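Local coordinates for protein Pre-mRNA-splicing factor SAD1 (Saccharomyces cerevisiae, PDB 4MSX) that promotes assembly of newly synthesised U4 snRNA into the U4/U6 snRNP and is required for pre-mRNA splicing, having a ubiquitin-protease fold without catalytic activity, at residues Leu323-Pro328 against Leu350-Phe354; Gln373-Phe379 against Phe474-Lys480. One frame throughout, in Å; residues are numbered along the deposited sequence. Where two conformers were deposited one is given.

Interactions 1 and 2 follow one another along the chain, meet at a shared sheet of the USP-type domain, and have centres about 12 Å apart. Strand 323-325 of interaction 1 runs parallel to strand 374-379 of interaction 2, which pairs on its other edge with strand 472-480. Backbone contacts join the two: Leu323 N lies 2.8 Å from Ile376 O, and Leu325 N lies 2.8 Å from His378 O, both probable hydrogen bonds. Phe379 adds a side-chain link, its CE1 meeting Leu350 CD1 at 3.7 Å. Both contacts lie away from the zinc site of Cys94, Cys97, His113 and His119, and interaction 2 is the more deeply buried.

Interaction 1 of 2, residues Leu323-Pro328 against Leu350-Phe354; sequences LTLDLP and LLTKF
Leu350 reaches from the end of a short helix across residues 326-328, and both its methyl branches touch the other segment. CD1 makes the closer approach to Leu327, meeting its CD2 at 3.8 Å, the two leucines crossing at a slant, while CD2 comes to 3.4 Å from the backbone Asp326 O and also lies against the ring carbon CD of Pro328. Leu327 starts out pointing away from Leu350; with CG beside its own backbone N (chi1 -62°), the chain swings round so that CD2 makes the contact. Leu325 sits between two groups of the other segment. Its CD1 lies against Leu350 CB, and its CD2 packs on Leu351 CD2 at 4.0 Å and touches the edge of the Phe354 ring, close to the ring plane. Leu323 comes toward the same ring from the opposite direction and meets it obliquely. Its CG is anti to the backbone N (chi1 -177°), and both methyls reach the far end of the ring, CD2 4.0 Å from Phe354 CE2 and CD1 4.1 Å from Phe354 CZ. Within its own segment, Phe354 has Lys353 CB over one face. On the polar side, a water accepts from Asp326 N at 3.1 Å and has weak bonds with Thr324 O, to which it donates, and with Lys353 NZ, from which it accepts. Asp326 OD2 and Lys353 NZ are 4.6 Å apart, opposite charges not in contact that may still attract. Lys353 also makes a cation-pi contact with Phe366. In the USP-type domain, this packing lays the end of helix 347-350 and the weakly bonded helical turn after it against strand 323-325 and the chain leaving it. Phe377 and Phe379 of the parallel strand 374-379 pack on Leu325, whereas Ile345 of strand 344-346 and Val398 of strand 397-399 flank Leu350.

Interaction 2 of 2, residues Gln373-Phe379 against Phe474-Lys480; sequences QFLIFHF and FIQVWEK
Phe377 and Trp478 slant across each other on one face of the strand pair, ring planes 53° apart, with Phe377 CD2 3.4 Å from Trp478 NE1. On the opposite face, Ile376 and Ile475 point the same way, their CG2 methyls 4.0 Å apart. Trp478 NE1 donates to Gln476 OE1 at 2.9 Å; the oxygen lies close to the indole plane, while the N-H arrives from above the plane of the amide carbonyl, off its lone pairs. That amide also stands nearly perpendicular to the Phe379 ring it meets, and Gln476 NE2 is hydrogen-bonded to Asn416 OD1. Six backbone hydrogen bonds make this an antiparallel ladder within the mixed sheet of the USP-type domain; Phe474 and Ile475 both face Val417 of strand 409-421, forming a classic beta bulge. Near it, with CG anti to the backbone N (chi1 157°), His378 forms an offset edge-to-face pair with Phe474, planes at 80°, its CD2 over the rim of the Phe474 face; His378 ND1 is hydrogen-bonded to Thr324 OG1. At the other end, Phe374 runs alongside Glu479, its CZ 3.7 Å from Glu479 OE2. The outer polar edge includes Gln373 NE2, 3.6 Å from that same Glu479 OE2, while Glu479 OE1 forms a salt bridge with Lys414.

Interaction 1 of 2, residues Leu323-Pro328 against Leu350-Phe354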
loop_
_atom_site.group_PDB
_atom_site.type_symbol
_atom_site.label_atom_id
_atom_site.label_comp_id
_atom_site.label_asym_id
_atom_site.label_seq_id
_atom_site.Cartn_x
_atom_site.Cartn_y
_atom_site.Cartn_z
ATOM N N LEU A 323 16.230 1.388 7.439
ATOM C CA LEU A 323 17.363 1.171 8.341
ATOM C C LEU A 323 17.156 -0.059 9.167
ATOM O O LEU A 323 16.197 -0.139 9.912
ATOM C CB LEU A 323 17.493 2.377 9.285
ATOM C CG LEU A 323 18.704 2.258 10.224
ATOM C CD1 LEU A 323 20.013 2.272 9.458
ATOM C CD2 LEU A 323 18.646 3.409 11.221
ATOM N N THR A 324 18.033 -1.049 9.018
ATOM C CA THR A 324 17.858 -2.310 9.731
ATOM C C THR A 324 18.487 -2.183 11.099
ATOM O O THR A 324 19.612 -1.760 11.209
ATOM C CB THR A 324 18.491 -3.507 8.981
ATOM O OG1 THR A 324 17.697 -3.776 7.812
ATOM C CG2 THR A 324 18.509 -4.791 9.897
ATOM N N LEU A 325 17.713 -2.514 12.115
ATOM C CA LEU A 325 18.168 -2.507 13.507
ATOM C C LEU A 325 18.322 -3.983 13.920
ATOM O O LEU A 325 17.375 -4.754 13.862
ATOM C CB LEU A 325 17.126 -1.817 14.387
ATOM C CG LEU A 325 16.844 -0.350 13.997
ATOM C CD1 LEU A 325 15.806 0.328 14.895
ATOM C CD2 LEU A 325 18.163 0.468 13.953
ATOM N N ASP A 326 19.535 -4.396 14.250
ATOM C CA ASP A 326 19.779 -5.775 14.675
ATOM C C ASP A 326 19.325 -5.987 16.120
ATOM O O ASP A 326 19.550 -5.161 16.942
ATOM C CB ASP A 326 21.266 -6.107 14.555
ATOM C CG ASP A 326 21.743 -6.166 13.098
ATOM O OD1 ASP A 326 21.069 -6.816 12.243
ATOM O OD2 ASP A 326 22.782 -5.525 12.808
ATOM N N LEU A 327 18.736 -7.136 16.420
ATOM C CA LEU A 327 18.217 -7.383 17.735
ATOM C C LEU A 327 19.237 -8.217 18.525
ATOM O O LEU A 327 20.035 -8.953 17.956
ATOM C CB LEU A 327 16.920 -8.170 17.644
ATOM C CG LEU A 327 15.830 -7.353 16.866
ATOM C CD1 LEU A 327 14.644 -8.271 16.567
ATOM C CD2 LEU A 327 15.396 -6.108 17.625
ATOM N N PRO A 328 19.175 -8.130 19.839
ATOM C CA PRO A 328 20.143 -8.940 20.593
ATOM C C PRO A 328 19.951 -10.449 20.329
ATOM O O PRO A 328 18.824 -10.908 20.046
ATOM C CB PRO A 328 19.875 -8.544 22.056
ATOM C CG PRO A 328 18.555 -7.875 22.081
ATOM C CD PRO A 328 18.277 -7.332 20.692
ATOM N N LEU A 350 18.327 0.226 20.779
ATOM C CA LEU A 350 18.757 -0.254 19.440
ATOM C C LEU A 350 19.419 0.898 18.677
ATOM O O LEU A 350 20.243 0.687 17.817
ATOM C CB LEU A 350 17.550 -0.811 18.645
ATOM C CG LEU A 350 16.889 -2.073 19.231
ATOM C CD1 LEU A 350 15.558 -2.423 18.468
ATOM C CD2 LEU A 350 17.853 -3.268 19.232
ATOM N N LEU A 351 19.030 2.129 18.960
ATOM C CA LEU A 351 19.568 3.270 18.217
ATOM C C LEU A 351 20.887 3.822 18.809
ATOM O O LEU A 351 21.434 4.797 18.274
ATOM C CB LEU A 351 18.520 4.368 18.127
ATOM C CG LEU A 351 17.353 4.000 17.200
ATOM C CD1 LEU A 351 16.177 4.912 17.446
ATOM C CD2 LEU A 351 17.799 4.076 15.690
ATOM N N THR A 352 21.395 3.188 19.875
ATOM C CA THR A 352 22.602 3.678 20.590
ATOM C C THR A 352 23.804 3.797 19.672
ATOM O O THR A 352 24.565 4.738 19.762
ATOM C CB THR A 352 23.095 2.732 21.713
ATOM O OG1 THR A 352 21.998 2.197 22.435
ATOM C CG2 THR A 352 24.012 3.497 22.679
ATOM N N LYS A 353 23.982 2.789 18.842
ATOM C CA LYS A 353 24.917 2.818 17.733
ATOM C C LYS A 353 25.106 4.244 17.194
ATOM O O LYS A 353 26.231 4.691 17.014
ATOM C CB LYS A 353 24.308 1.968 16.622
ATOM C CG LYS A 353 25.257 1.081 15.889
ATOM C CD LYS A 353 24.484 0.234 14.939
ATOM C CE LYS A 353 25.376 -0.786 14.283
ATOM N NZ LYS A 353 24.718 -1.331 13.062
ATOM N N PHE A 354 24.000 4.963 16.954
ATOM C CA PHE A 354 24.061 6.263 16.274
ATOM C C PHE A 354 24.023 7.458 17.214
ATOM O O PHE A 354 24.206 8.590 16.787
ATOM C CB PHE A 354 22.922 6.383 15.246
ATOM C CG PHE A 354 22.785 5.159 14.350
ATOM C CD1 PHE A 354 23.611 4.978 13.253
ATOM C CD2 PHE A 354 21.817 4.205 14.590
ATOM C CE1 PHE A 354 23.477 3.830 12.414
ATOM C CE2 PHE A 354 21.699 3.052 13.774
ATOM C CZ PHE A 354 22.537 2.881 12.678
HETATM O O HOH W 1 21.571 -2.115 13.967
#

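Interaction 2 of 2, residues Gln373-Phe379 against Phe474-Lys480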
loop_
_atom_site.group_PDB
_atom_site.type_symbol
_atom_site.label_atom_id
_atom_site.label_comp_id
_atom_site.label_asym_id
_atom_site.label_seq_id
_atom_site.Cartn_x
_atom_site.Cartn_y
_atom_site.Cartn_z
ATOM N N GLN A 373 12.468 13.062 6.363
ATOM C CA GLN A 373 11.148 13.325 6.908
ATOM C C GLN A 373 10.487 11.983 7.354
ATOM O O GLN A 373 9.777 11.938 8.368
ATOM C CB GLN A 373 10.239 13.974 5.830
ATOM C CG GLN A 373 8.883 14.293 6.360
ATOM C CD GLN A 373 8.945 15.521 7.315
ATOM O OE1 GLN A 373 10.009 16.169 7.461
ATOM N NE2 GLN A 373 7.831 15.818 7.985
ATOM N N PHE A 374 10.668 10.915 6.569
ATOM C CA PHE A 374 10.108 9.590 6.953
ATOM C C PHE A 374 11.258 8.620 7.138
ATOM O O PHE A 374 11.951 8.306 6.168
ATOM C CB PHE A 374 9.144 9.056 5.853
ATOM C CG PHE A 374 7.968 9.924 5.662
ATOM C CD1 PHE A 374 6.887 9.825 6.505
ATOM C CD2 PHE A 374 7.995 10.942 4.690
ATOM C CE1 PHE A 374 5.762 10.666 6.327
ATOM C CE2 PHE A 374 6.903 11.829 4.526
ATOM C CZ PHE A 374 5.795 11.697 5.353
ATOM N N LEU A 375 11.456 8.182 8.376
ATOM C CA LEU A 375 12.542 7.266 8.760
ATOM C C LEU A 375 11.892 5.911 8.962
ATOM O O LEU A 375 10.983 5.758 9.796
ATOM C CB LEU A 375 13.175 7.798 10.073
ATOM C CG LEU A 375 14.375 7.044 10.665
ATOM C CD1 LEU A 375 15.486 6.881 9.610
ATOM C CD2 LEU A 375 14.892 7.814 11.916
ATOM N N ILE A 376 12.323 4.941 8.153
ATOM C CA ILE A 376 11.713 3.613 8.147
ATOM C C ILE A 376 12.690 2.620 8.762
ATOM O O ILE A 376 13.831 2.474 8.270
ATOM C CB ILE A 376 11.411 3.189 6.685
ATOM C CG1 ILE A 376 10.594 4.272 5.991
ATOM C CG2 ILE A 376 10.670 1.796 6.687
ATOM C CD1 ILE A 376 10.351 3.998 4.440
ATOM N N PHE A 377 12.252 1.953 9.822
ATOM C CA PHE A 377 13.103 0.967 10.490
ATOM C C PHE A 377 12.623 -0.416 10.126
ATOM O O PHE A 377 11.423 -0.652 9.998
ATOM C CB PHE A 377 12.938 1.036 12.006
ATOM C CG PHE A 377 13.420 2.341 12.618
ATOM C CD1 PHE A 377 14.580 2.948 12.160
ATOM C CD2 PHE A 377 12.715 2.919 13.660
ATOM C CE1 PHE A 377 15.056 4.140 12.746
ATOM C CE2 PHE A 377 13.170 4.139 14.250
ATOM C CZ PHE A 377 14.314 4.741 13.780
ATOM N N HIS A 378 13.564 -1.330 10.085
ATOM C CA HIS A 378 13.246 -2.767 9.953
ATOM C C HIS A 378 13.899 -3.477 11.157
ATOM O O HIS A 378 15.086 -3.259 11.424
ATOM C CB HIS A 378 13.889 -3.275 8.671
ATOM C CG HIS A 378 14.133 -4.765 8.635
ATOM N ND1 HIS A 378 15.373 -5.299 8.352
ATOM C CD2 HIS A 378 13.285 -5.816 8.776
ATOM C CE1 HIS A 378 15.287 -6.626 8.350
ATOM N NE2 HIS A 378 14.026 -6.963 8.557
ATOM N N PHE A 379 13.146 -4.322 11.848
ATOM C CA PHE A 379 13.715 -5.103 12.989
ATOM C C PHE A 379 14.100 -6.448 12.455
ATOM O O PHE A 379 13.264 -7.149 11.892
ATOM C CB PHE A 379 12.704 -5.182 14.109
ATOM C CG PHE A 379 12.351 -3.803 14.623
ATOM C CD1 PHE A 379 13.174 -3.161 15.561
ATOM C CD2 PHE A 379 11.289 -3.103 14.083
ATOM C CE1 PHE A 379 12.878 -1.840 15.984
ATOM C CE2 PHE A 379 10.995 -1.786 14.478
ATOM C CZ PHE A 379 11.784 -1.162 15.432
ATOM N N PHE A 474 7.817 -5.399 12.857
ATOM C CA PHE A 474 8.784 -5.780 11.821
ATOM C C PHE A 474 9.292 -4.533 11.075
ATOM O O PHE A 474 10.489 -4.398 10.835
ATOM C CB PHE A 474 8.093 -6.729 10.813
ATOM C CG PHE A 474 8.997 -7.213 9.705
ATOM C CD1 PHE A 474 10.078 -8.049 9.979
ATOM C CD2 PHE A 474 8.721 -6.879 8.373
ATOM C CE1 PHE A 474 10.904 -8.508 8.960
ATOM C CE2 PHE A 474 9.553 -7.344 7.343
ATOM C CZ PHE A 474 10.624 -8.159 7.616
ATOM N N ILE A 475 8.368 -3.659 10.640
ATOM C CA ILE A 475 8.728 -2.408 10.004
ATOM C C ILE A 475 7.950 -1.259 10.635
ATOM O O ILE A 475 6.770 -1.402 10.939
ATOM C CB ILE A 475 8.325 -2.428 8.468
ATOM C CG1 ILE A 475 9.407 -3.110 7.652
ATOM C CG2 ILE A 475 8.092 -0.997 7.943
ATOM C CD1 ILE A 475 8.890 -3.464 6.252
ATOM N N GLN A 476 8.596 -0.121 10.797
ATOM C CA GLN A 476 7.893 1.062 11.309
ATOM C C GLN A 476 8.221 2.248 10.472
ATOM O O GLN A 476 9.330 2.360 9.964
ATOM C CB GLN A 476 8.346 1.442 12.773
ATOM C CG GLN A 476 7.865 0.385 13.766
ATOM C CD GLN A 476 8.330 0.688 15.183
ATOM O OE1 GLN A 476 9.336 1.414 15.389
ATOM N NE2 GLN A 476 7.577 0.183 16.158
ATOM N N VAL A 477 7.277 3.189 10.431
ATOM C CA VAL A 477 7.538 4.438 9.710
ATOM C C VAL A 477 7.386 5.541 10.760
ATOM O O VAL A 477 6.366 5.594 11.425
ATOM C CB VAL A 477 6.521 4.720 8.581
ATOM C CG1 VAL A 477 6.768 6.113 7.946
ATOM C CG2 VAL A 477 6.607 3.620 7.464
ATOM N N TRP A 478 8.434 6.336 10.915
ATOM C CA TRP A 478 8.452 7.467 11.882
ATOM C C TRP A 478 8.513 8.758 11.094
ATOM O O TRP A 478 9.225 8.832 10.069
ATOM C CB TRP A 478 9.695 7.363 12.777
ATOM C CG TRP A 478 9.624 6.214 13.730
ATOM C CD1 TRP A 478 9.864 4.888 13.432
ATOM C CD2 TRP A 478 9.251 6.249 15.120
ATOM N NE1 TRP A 478 9.676 4.120 14.555
ATOM C CE2 TRP A 478 9.335 4.933 15.608
ATOM C CE3 TRP A 478 8.919 7.291 16.026
ATOM C CZ2 TRP A 478 9.047 4.597 16.953
ATOM C CZ3 TRP A 478 8.644 6.958 17.351
ATOM C CH2 TRP A 478 8.704 5.624 17.795
ATOM N N GLU A 479 7.803 9.798 11.567
ATOM C CA GLU A 479 7.748 11.035 10.821
ATOM C C GLU A 479 8.365 12.176 11.674
ATOM O O GLU A 479 8.070 12.302 12.872
ATOM C CB GLU A 479 6.298 11.434 10.499
ATOM C CG GLU A 479 6.241 12.745 9.721
ATOM C CD GLU A 479 4.837 13.088 9.172
ATOM O OE1 GLU A 479 3.814 12.582 9.723
ATOM O OE2 GLU A 479 4.779 13.870 8.185
ATOM N N LYS A 480 9.231 12.935 11.044
ATOM C CA LYS A 480 10.038 13.938 11.755
ATOM C C LYS A 480 9.109 15.090 12.154
ATOM O O LYS A 480 8.210 15.462 11.394
ATOM C CB LYS A 480 11.196 14.416 10.865
ATOM C CG LYS A 480 12.011 15.613 11.410
ATOM C CD LYS A 480 13.461 15.537 10.936
ATOM C CE LYS A 480 13.651 15.987 9.537
ATOM N NZ LYS A 480 15.071 15.794 9.105
#